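Local atomic coordinates of sperm-specific class P protein 34 (PDB entry 1M1S), a protein that is of unknown function but belongs to the major sperm protein family of nematodes and is probably specific to sperm. Residues A40-S45 against V83-E88; D36-F41 against Y57-A62; E79-I84 against E108-L113. All coordinates share one frame; numbering follows the deposited sequence.

Interaction 1 (A40-S45 against V83-E88); sequences AFKVKS and VIQYAE
K42 and Q85 face each other as a hydrogen-bonded pair between two antiparallel strands, A40-S45 and V83-E88. Their backbones exchange two bonds: K42 N to Q85 O and Q85 N to K42 O, both 2.8 Å. K44 pairs with V83 in the same way, and K44 N reaches V83 O at 2.9 Å almost straight, 174° at the hydrogen. The pair A40 and A87 is less even. A40 N to A87 O is a regular bond, but the return bond from A87 N to A40 O is weak and bent to 127°. CA-H...O contacts fill in between, such as Y86 CA to A40 O at 3.1 Å. The strands are two neighbours in the immunoglobulin-like beta fold of the MSP domain, and they bring together distant parts of the chain. Apolar contacts lie on the face that carries F41, V43, I84 and Y86. I84 CG2, anti to its backbone N, rests on F41 CB at 3.8 Å, with the two side chains side by side. I84 also packs on I11 and V13 of strand 11-20. On the other face the extended chain of K42 runs beside Q85, and K44 CB lies 4.2 Å from V83 CB.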
loop_
_atom_site.group_PDB
_atom_site.type_symbol
_atom_site.label_atom_id
_atom_site.label_comp_id
_atom_site.label_asym_id
_atom_site.label_seq_id
_atom_site.Cartn_x
_atom_site.Cartn_y
_atom_site.Cartn_z
ATOM N N ALA A 40 -3.288 9.386 4.826
ATOM C CA ALA A 40 -4.224 8.284 4.866
ATOM C C ALA A 40 -3.881 7.508 3.619
ATOM O O ALA A 40 -3.558 8.102 2.607
ATOM C CB ALA A 40 -5.648 8.803 4.789
ATOM N N PHE A 41 -3.856 6.193 3.689
ATOM C CA PHE A 41 -3.554 5.458 2.483
ATOM C C PHE A 41 -4.603 4.401 2.179
ATOM O O PHE A 41 -5.201 3.825 3.097
ATOM C CB PHE A 41 -2.112 4.910 2.487
ATOM C CG PHE A 41 -1.859 3.783 3.459
ATOM C CD1 PHE A 41 -2.096 2.458 3.092
ATOM C CD2 PHE A 41 -1.320 4.036 4.714
ATOM C CE1 PHE A 41 -1.791 1.394 3.959
ATOM C CE2 PHE A 41 -1.008 2.976 5.596
ATOM C CZ PHE A 41 -1.248 1.652 5.215
ATOM N N LYS A 42 -4.826 4.185 0.883
ATOM C CA LYS A 42 -5.775 3.208 0.370
ATOM C C LYS A 42 -5.002 2.225 -0.488
ATOM O O LYS A 42 -4.249 2.646 -1.353
ATOM C CB LYS A 42 -6.805 3.904 -0.507
ATOM C CG LYS A 42 -7.761 2.947 -1.190
ATOM C CD LYS A 42 -8.807 3.687 -1.954
ATOM C CE LYS A 42 -9.723 2.713 -2.631
ATOM N NZ LYS A 42 -10.836 3.377 -3.370
ATOM N N VAL A 43 -5.231 0.927 -0.296
ATOM C CA VAL A 43 -4.532 -0.113 -1.067
ATOM C C VAL A 43 -5.436 -0.897 -2.048
ATOM O O VAL A 43 -6.289 -1.681 -1.633
ATOM C CB VAL A 43 -3.785 -1.071 -0.104
ATOM C CG1 VAL A 43 -2.916 -2.046 -0.856
ATOM C CG2 VAL A 43 -2.952 -0.268 0.841
ATOM N N LYS A 44 -5.232 -0.654 -3.345
ATOM C CA LYS A 44 -5.986 -1.289 -4.427
ATOM C C LYS A 44 -5.172 -2.456 -4.916
ATOM O O LYS A 44 -4.025 -2.298 -5.316
ATOM C CB LYS A 44 -6.241 -0.283 -5.550
ATOM C CG LYS A 44 -6.916 0.971 -5.042
ATOM C CD LYS A 44 -6.834 2.105 -6.026
ATOM C CE LYS A 44 -8.057 2.158 -6.921
ATOM N NZ LYS A 44 -8.280 3.545 -7.416
ATOM N N SER A 45 -5.782 -3.628 -4.872
ATOM C CA SER A 45 -5.100 -4.842 -5.255
ATOM C C SER A 45 -5.673 -5.409 -6.533
ATOM O O SER A 45 -6.884 -5.495 -6.675
ATOM C CB SER A 45 -5.248 -5.840 -4.112
ATOM O OG SER A 45 -4.549 -7.042 -4.359
ATOM N N VAL A 83 -1.875 -0.684 -5.910
ATOM C CA VAL A 83 -1.771 0.755 -6.076
ATOM C C VAL A 83 -2.103 1.410 -4.760
ATOM O O VAL A 83 -3.219 1.271 -4.265
ATOM C CB VAL A 83 -2.724 1.300 -7.178
ATOM C CG1 VAL A 83 -2.482 2.782 -7.393
ATOM C CG2 VAL A 83 -2.469 0.601 -8.478
ATOM N N ILE A 84 -1.133 2.111 -4.183
ATOM C CA ILE A 84 -1.368 2.787 -2.918
ATOM C C ILE A 84 -1.691 4.232 -3.218
ATOM O O ILE A 84 -0.914 4.914 -3.880
ATOM C CB ILE A 84 -0.146 2.720 -1.975
ATOM C CG1 ILE A 84 0.260 1.277 -1.756
ATOM C CG2 ILE A 84 -0.482 3.324 -0.608
ATOM C CD1 ILE A 84 1.633 1.175 -1.285
ATOM N N GLN A 85 -2.888 4.652 -2.827
ATOM C CA GLN A 85 -3.313 6.042 -3.007
ATOM C C GLN A 85 -3.147 6.694 -1.647
ATOM O O GLN A 85 -3.264 6.005 -0.630
ATOM C CB GLN A 85 -4.785 6.132 -3.414
ATOM C CG GLN A 85 -5.140 5.461 -4.744
ATOM C CD GLN A 85 -6.503 5.891 -5.269
ATOM O OE1 GLN A 85 -7.419 6.165 -4.491
ATOM N NE2 GLN A 85 -6.633 5.982 -6.600
ATOM N N TYR A 86 -2.825 7.986 -1.614
ATOM C CA TYR A 86 -2.683 8.696 -0.333
ATOM C C TYR A 86 -3.386 10.030 -0.329
ATOM O O TYR A 86 -3.844 10.501 -1.361
ATOM C CB TYR A 86 -1.218 8.876 0.105
ATOM C CG TYR A 86 -0.331 9.549 -0.901
ATOM C CD1 TYR A 86 -0.189 10.952 -0.943
ATOM C CD2 TYR A 86 0.361 8.784 -1.835
ATOM C CE1 TYR A 86 0.626 11.559 -1.917
ATOM C CE2 TYR A 86 1.168 9.368 -2.785
ATOM C CZ TYR A 86 1.293 10.743 -2.831
ATOM O OH TYR A 86 2.041 11.267 -3.844
ATOM N N ALA A 87 -3.443 10.656 0.832
ATOM C CA ALA A 87 -4.100 11.938 0.940
ATOM C C ALA A 87 -3.611 12.549 2.219
ATOM O O ALA A 87 -3.290 11.817 3.134
ATOM C CB ALA A 87 -5.593 11.722 1.030
ATOM N N GLU A 88 -3.559 13.874 2.295
ATOM C CA GLU A 88 -3.138 14.561 3.514
ATOM C C GLU A 88 -4.327 14.672 4.427
ATOM O O GLU A 88 -5.441 14.887 3.960
ATOM C CB GLU A 88 -2.638 15.936 3.182
ATOM C CG GLU A 88 -1.272 15.895 2.610
ATOM C CD GLU A 88 -1.026 17.043 1.671
ATOM O OE1 GLU A 88 -1.636 18.117 1.884
ATOM O OE2 GLU A 88 -0.241 16.864 0.707
#

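Interaction 2 (D36-F41 against Y57-A62); sequences DSRLAF and YGFVDA
L39 and V60 form a hydrogen-bonded pair where the strands of D36-F41 and Y57-A62 run antiparallel, the axes of 38-41 and 57-60 being 4.6 Å apart at the closest. L39 N gives to V60 O, and V60 N to L39 O at 3.0 Å. This is a beta hairpin of the MSP domain, made by strands 38-45 and 51-60. Further along, F41 N meets G58 O at 2.7 Å, while the return bond from G58 N to F41 O is weak. A40 and F59 make the non-hydrogen-bonded pair between.

R38 reaches across to F59, on the side that also carries A40. Its CG is anti to the backbone N (chi1 -159°), and the chain then bends at chi2 and chi3. The guanidinium lies flat on F59, planes 23° apart, in a cation-pi contact with CZ 4.1 Å from the ring centroid. D61 OD1 sits at the guanidinium edge, a long salt bridge 3.6 Å from R38 NE. E93 O accepts a bond from R38 NH2. An alanine in place of R38 would probably leave the F59 face without its cation and D61 without its charged mate.

On the other face V60 CG2 touches F41 CD2 at 3.6 Å. A CB on G58 would clash with the F41 ring, and the backbone angles there call for glycine by themselves. G58 CA stands over the ring face, offset toward the rim, 4.1 Å from the F41 centroid.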
loop_
_atom_site.group_PDB
_atom_site.type_symbol
_atom_site.label_atom_id
_atom_site.label_comp_id
_atom_site.label_asym_id
_atom_site.label_seq_id
_atom_site.Cartn_x
_atom_site.Cartn_y
_atom_site.Cartn_z
ATOM N N ASP A 36 4.805 16.905 6.271
ATOM C CA ASP A 36 4.821 17.315 7.663
ATOM C C ASP A 36 3.386 17.198 8.174
ATOM O O ASP A 36 3.078 17.506 9.328
ATOM C CB ASP A 36 5.358 18.731 7.804
ATOM C CG ASP A 36 6.807 18.845 7.399
ATOM O OD1 ASP A 36 7.652 18.069 7.914
ATOM O OD2 ASP A 36 7.076 19.725 6.557
ATOM N N SER A 37 2.523 16.711 7.291
ATOM C CA SER A 37 1.122 16.498 7.583
ATOM C C SER A 37 0.906 15.007 7.635
ATOM O O SER A 37 1.725 14.241 7.146
ATOM C CB SER A 37 0.265 17.082 6.472
ATOM O OG SER A 37 -1.028 16.517 6.524
ATOM N N ARG A 38 -0.206 14.601 8.227
ATOM C CA ARG A 38 -0.528 13.189 8.331
ATOM C C ARG A 38 -1.151 12.718 7.021
ATOM O O ARG A 38 -1.739 13.504 6.270
ATOM C CB ARG A 38 -1.470 12.957 9.511
ATOM C CG ARG A 38 -1.496 11.521 10.055
ATOM C CD ARG A 38 -1.722 11.538 11.589
ATOM N NE ARG A 38 -2.794 10.654 12.072
ATOM C CZ ARG A 38 -4.095 10.931 12.020
ATOM N NH1 ARG A 38 -4.532 12.069 11.498
ATOM N NH2 ARG A 38 -4.958 10.070 12.519
ATOM N N LEU A 39 -0.959 11.434 6.733
ATOM C CA LEU A 39 -1.476 10.815 5.518
ATOM C C LEU A 39 -2.397 9.617 5.783
ATOM O O LEU A 39 -2.308 8.937 6.820
ATOM C CB LEU A 39 -0.321 10.373 4.605
ATOM C CG LEU A 39 0.734 11.369 4.126
ATOM C CD1 LEU A 39 1.859 10.599 3.473
ATOM C CD2 LEU A 39 0.137 12.388 3.173
ATOM N N ALA A 40 -3.288 9.386 4.826
ATOM C CA ALA A 40 -4.224 8.284 4.866
ATOM C C ALA A 40 -3.881 7.508 3.619
ATOM O O ALA A 40 -3.558 8.102 2.607
ATOM C CB ALA A 40 -5.648 8.803 4.789
ATOM N N PHE A 41 -3.856 6.193 3.689
ATOM C CA PHE A 41 -3.554 5.458 2.483
ATOM C C PHE A 41 -4.603 4.401 2.179
ATOM O O PHE A 41 -5.201 3.825 3.097
ATOM C CB PHE A 41 -2.112 4.910 2.487
ATOM C CG PHE A 41 -1.859 3.783 3.459
ATOM C CD1 PHE A 41 -2.096 2.458 3.092
ATOM C CD2 PHE A 41 -1.320 4.036 4.714
ATOM C CE1 PHE A 41 -1.791 1.394 3.959
ATOM C CE2 PHE A 41 -1.008 2.976 5.596
ATOM C CZ PHE A 41 -1.248 1.652 5.215
ATOM N N TYR A 57 -6.645 0.134 4.375
ATOM C CA TYR A 57 -6.622 1.556 4.690
ATOM C C TYR A 57 -5.683 1.788 5.861
ATOM O O TYR A 57 -5.301 0.843 6.548
ATOM C CB TYR A 57 -8.020 2.032 5.049
ATOM C CG TYR A 57 -8.909 2.162 3.834
ATOM C CD1 TYR A 57 -9.646 1.077 3.362
ATOM C CD2 TYR A 57 -8.984 3.368 3.119
ATOM C CE1 TYR A 57 -10.419 1.183 2.216
ATOM C CE2 TYR A 57 -9.759 3.477 1.966
ATOM C CZ TYR A 57 -10.472 2.379 1.526
ATOM O OH TYR A 57 -11.225 2.450 0.382
ATOM N N GLY A 58 -5.262 3.028 6.076
ATOM C CA GLY A 58 -4.377 3.288 7.207
ATOM C C GLY A 58 -3.693 4.638 7.235
ATOM O O GLY A 58 -3.582 5.301 6.200
ATOM N N PHE A 59 -3.197 5.027 8.409
ATOM C CA PHE A 59 -2.513 6.299 8.549
ATOM C C PHE A 59 -1.028 6.143 8.595
ATOM O O PHE A 59 -0.535 5.042 8.797
ATOM C CB PHE A 59 -2.961 7.001 9.810
ATOM C CG PHE A 59 -4.347 7.484 9.731
ATOM C CD1 PHE A 59 -5.310 6.991 10.581
ATOM C CD2 PHE A 59 -4.701 8.434 8.792
ATOM C CE1 PHE A 59 -6.616 7.416 10.489
ATOM C CE2 PHE A 59 -6.012 8.872 8.685
ATOM C CZ PHE A 59 -6.973 8.366 9.548
ATOM N N VAL A 60 -0.324 7.211 8.236
ATOM C CA VAL A 60 1.134 7.238 8.325
ATOM C C VAL A 60 1.404 8.601 8.897
ATOM O O VAL A 60 1.278 9.620 8.206
ATOM C CB VAL A 60 1.903 7.125 6.983
ATOM C CG1 VAL A 60 3.404 6.989 7.273
ATOM C CG2 VAL A 60 1.412 5.946 6.152
ATOM N N ASP A 61 1.758 8.626 10.174
ATOM C CA ASP A 61 2.051 9.880 10.834
ATOM C C ASP A 61 2.971 10.728 9.963
ATOM O O ASP A 61 3.510 10.248 8.964
ATOM C CB ASP A 61 2.674 9.622 12.204
ATOM C CG ASP A 61 1.671 9.060 13.203
ATOM O OD1 ASP A 61 0.451 9.308 13.052
ATOM O OD2 ASP A 61 2.104 8.376 14.155
ATOM N N ALA A 62 3.097 12.003 10.307
ATOM C CA ALA A 62 3.934 12.930 9.555
ATOM C C ALA A 62 5.405 12.526 9.675
ATOM O O ALA A 62 5.885 12.284 10.792
ATOM C CB ALA A 62 3.722 14.321 10.068
#

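Interaction 3 (E79-I84 against E108-L113); sequences EDKIVI and EIIVKL
I82 and L113 meet through their outer carbons, I82 CD1 lying 3.6 Å from L113 CD1. The two side chains cross at a slant on the buried face. L113 CB lies 3.5 Å from D80 O. Beside this pair I82 and V111 touch CB to CB. Next comes I84, whose CD1 reaches V111 CG2 at 3.9 Å.

The other face is more exposed. V83 branches here between two neighbours: CG1 presses on E108 CB at 3.5 Å, and CG2 lies beside I110 CG1. I110 CG2 in turn touches K81 CB and CD, so the aliphatic part of the lysine lies against it.

The backbone pairing sets the register, and most of these side chains meet diagonally across it. D80 with L113, I82 with V111 and I84 with I109 each share two hydrogen bonds between N and O atoms. The shortest join D80 and L113, both 2.7 Å. I84 N approaches I109 O nearly along the C=O axis, at 2.8 Å. CA-H...O contacts lie between them, among them E108 CA to I84 O at 3.0 Å.

Outside the two strands, S46 OG bonds both D80 OD1 and K81 N, next to the start of the strand. Strands 11-20, 51-60 and 65-72 pack on the buried face: I84 meets V13, I82 meets V53 and I70, and L113 meets Y20, Y51 and I70. The strand pair has one largely apolar face, with D80 at its end, turned to the interior and one more open face, as in the immunoglobulin-like beta sandwich of the MSP family.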
loop_
_atom_site.group_PDB
_atom_site.type_symbol
_atom_site.label_atom_id
_atom_site.label_comp_id
_atom_site.label_asym_id
_atom_site.label_seq_id
_atom_site.Cartn_x
_atom_site.Cartn_y
_atom_site.Cartn_z
ATOM N N GLU A 79 2.466 -11.690 -13.087
ATOM C CA GLU A 79 2.718 -10.428 -12.451
ATOM C C GLU A 79 1.385 -9.745 -12.141
ATOM O O GLU A 79 0.400 -9.895 -12.890
ATOM C CB GLU A 79 3.611 -9.586 -13.359
ATOM C CG GLU A 79 4.976 -10.251 -13.576
ATOM C CD GLU A 79 5.947 -9.441 -14.423
ATOM O OE1 GLU A 79 5.629 -8.286 -14.805
ATOM O OE2 GLU A 79 7.041 -9.980 -14.713
ATOM N N ASP A 80 1.349 -9.058 -10.997
ATOM C CA ASP A 80 0.171 -8.322 -10.538
ATOM C C ASP A 80 0.631 -7.027 -9.895
ATOM O O ASP A 80 1.831 -6.798 -9.767
ATOM C CB ASP A 80 -0.605 -9.165 -9.537
ATOM C CG ASP A 80 -1.414 -10.236 -10.204
ATOM O OD1 ASP A 80 -2.432 -9.889 -10.821
ATOM O OD2 ASP A 80 -1.021 -11.412 -10.137
ATOM N N LYS A 81 -0.298 -6.172 -9.478
ATOM C CA LYS A 81 0.119 -4.921 -8.843
ATOM C C LYS A 81 -0.782 -4.465 -7.699
ATOM O O LYS A 81 -1.931 -4.900 -7.565
ATOM C CB LYS A 81 0.208 -3.791 -9.865
ATOM C CG LYS A 81 -1.131 -3.466 -10.507
ATOM C CD LYS A 81 -1.069 -2.224 -11.336
ATOM C CE LYS A 81 -2.283 -2.140 -12.195
ATOM N NZ LYS A 81 -2.305 -0.803 -12.786
ATOM N N ILE A 82 -0.255 -3.531 -6.919
ATOM C CA ILE A 82 -0.952 -2.930 -5.785
ATOM C C ILE A 82 -0.784 -1.435 -5.988
ATOM O O ILE A 82 0.322 -0.973 -6.277
ATOM C CB ILE A 82 -0.274 -3.302 -4.449
ATOM C CG1 ILE A 82 -0.836 -4.607 -3.915
ATOM C CG2 ILE A 82 -0.420 -2.181 -3.424
ATOM C CD1 ILE A 82 -0.040 -5.117 -2.785
ATOM N N VAL A 83 -1.875 -0.684 -5.910
ATOM C CA VAL A 83 -1.771 0.755 -6.076
ATOM C C VAL A 83 -2.103 1.410 -4.760
ATOM O O VAL A 83 -3.219 1.271 -4.265
ATOM C CB VAL A 83 -2.724 1.300 -7.178
ATOM C CG1 VAL A 83 -2.482 2.782 -7.393
ATOM C CG2 VAL A 83 -2.469 0.601 -8.478
ATOM N N ILE A 84 -1.133 2.111 -4.183
ATOM C CA ILE A 84 -1.368 2.787 -2.918
ATOM C C ILE A 84 -1.691 4.232 -3.218
ATOM O O ILE A 84 -0.914 4.914 -3.880
ATOM C CB ILE A 84 -0.146 2.720 -1.975
ATOM C CG1 ILE A 84 0.260 1.277 -1.756
ATOM C CG2 ILE A 84 -0.482 3.324 -0.608
ATOM C CD1 ILE A 84 1.633 1.175 -1.285
ATOM N N GLU A 108 -0.443 8.264 -6.182
ATOM C CA GLU A 108 -0.414 6.812 -6.111
ATOM C C GLU A 108 0.913 6.216 -6.525
ATOM O O GLU A 108 1.561 6.699 -7.453
ATOM C CB GLU A 108 -1.547 6.169 -6.938
ATOM C CG GLU A 108 -1.847 6.835 -8.281
ATOM C CD GLU A 108 -2.831 6.058 -9.174
ATOM O OE1 GLU A 108 -2.334 5.313 -10.053
ATOM O OE2 GLU A 108 -4.080 6.223 -9.036
ATOM N N ILE A 109 1.319 5.190 -5.783
ATOM C CA ILE A 109 2.538 4.439 -6.037
ATOM C C ILE A 109 2.072 3.031 -6.445
ATOM O O ILE A 109 1.057 2.537 -5.939
ATOM C CB ILE A 109 3.420 4.404 -4.767
ATOM C CG1 ILE A 109 4.412 5.573 -4.746
ATOM C CG2 ILE A 109 4.218 3.128 -4.713
ATOM C CD1 ILE A 109 3.815 6.942 -4.612
ATOM N N ILE A 110 2.778 2.415 -7.392
ATOM C CA ILE A 110 2.429 1.081 -7.894
ATOM C C ILE A 110 3.436 0.034 -7.450
ATOM O O ILE A 110 4.554 0.002 -7.948
ATOM C CB ILE A 110 2.361 1.049 -9.482
ATOM C CG1 ILE A 110 1.096 1.746 -9.977
ATOM C CG2 ILE A 110 2.378 -0.385 -10.035
ATOM C CD1 ILE A 110 0.981 1.829 -11.500
ATOM N N VAL A 111 3.060 -0.828 -6.521
ATOM C CA VAL A 111 3.984 -1.875 -6.119
ATOM C C VAL A 111 3.752 -3.089 -7.034
ATOM O O VAL A 111 2.627 -3.594 -7.155
ATOM C CB VAL A 111 3.773 -2.269 -4.665
ATOM C CG1 VAL A 111 4.906 -3.184 -4.189
ATOM C CG2 VAL A 111 3.636 -1.009 -3.807
ATOM N N LYS A 112 4.808 -3.502 -7.730
ATOM C CA LYS A 112 4.728 -4.643 -8.630
ATOM C C LYS A 112 4.754 -5.894 -7.788
ATOM O O LYS A 112 5.346 -5.905 -6.721
ATOM C CB LYS A 112 5.939 -4.671 -9.551
ATOM C CG LYS A 112 6.284 -3.367 -10.231
ATOM C CD LYS A 112 7.395 -3.611 -11.256
ATOM C CE LYS A 112 7.418 -2.545 -12.338
ATOM N NZ LYS A 112 8.124 -2.956 -13.584
ATOM N N LEU A 113 4.073 -6.934 -8.244
ATOM C CA LEU A 113 4.065 -8.213 -7.538
ATOM C C LEU A 113 4.307 -9.326 -8.580
ATOM O O LEU A 113 3.395 -9.748 -9.305
ATOM C CB LEU A 113 2.752 -8.407 -6.763
ATOM C CG LEU A 113 2.371 -7.382 -5.671
ATOM C CD1 LEU A 113 0.981 -7.678 -5.121
ATOM C CD2 LEU A 113 3.409 -7.336 -4.548
#

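Overall arrangement
The three contacts follow one run of neighbouring strands: 51-60, 38-45, 79-89 and 107-115. Interaction 2 joins the first two, interaction 1 the middle two and interaction 3 the last two. Interactions 1 and 2 share A40 and F41, and their centres are about 10 Å apart. Interactions 1 and 3 share V83 and I84, with centres about 11 Å apart. Interactions 2 and 3 lie on opposite sides of the chain's centre, about 19 Å between centres. Side chains also link neighbouring contacts: K42 CE lies 3.4 Å from Y57 OH, and V43 CG1 lies 3.6 Å from I82 CG2. Interaction 1 is the most buried and lies nearest the chain's centre.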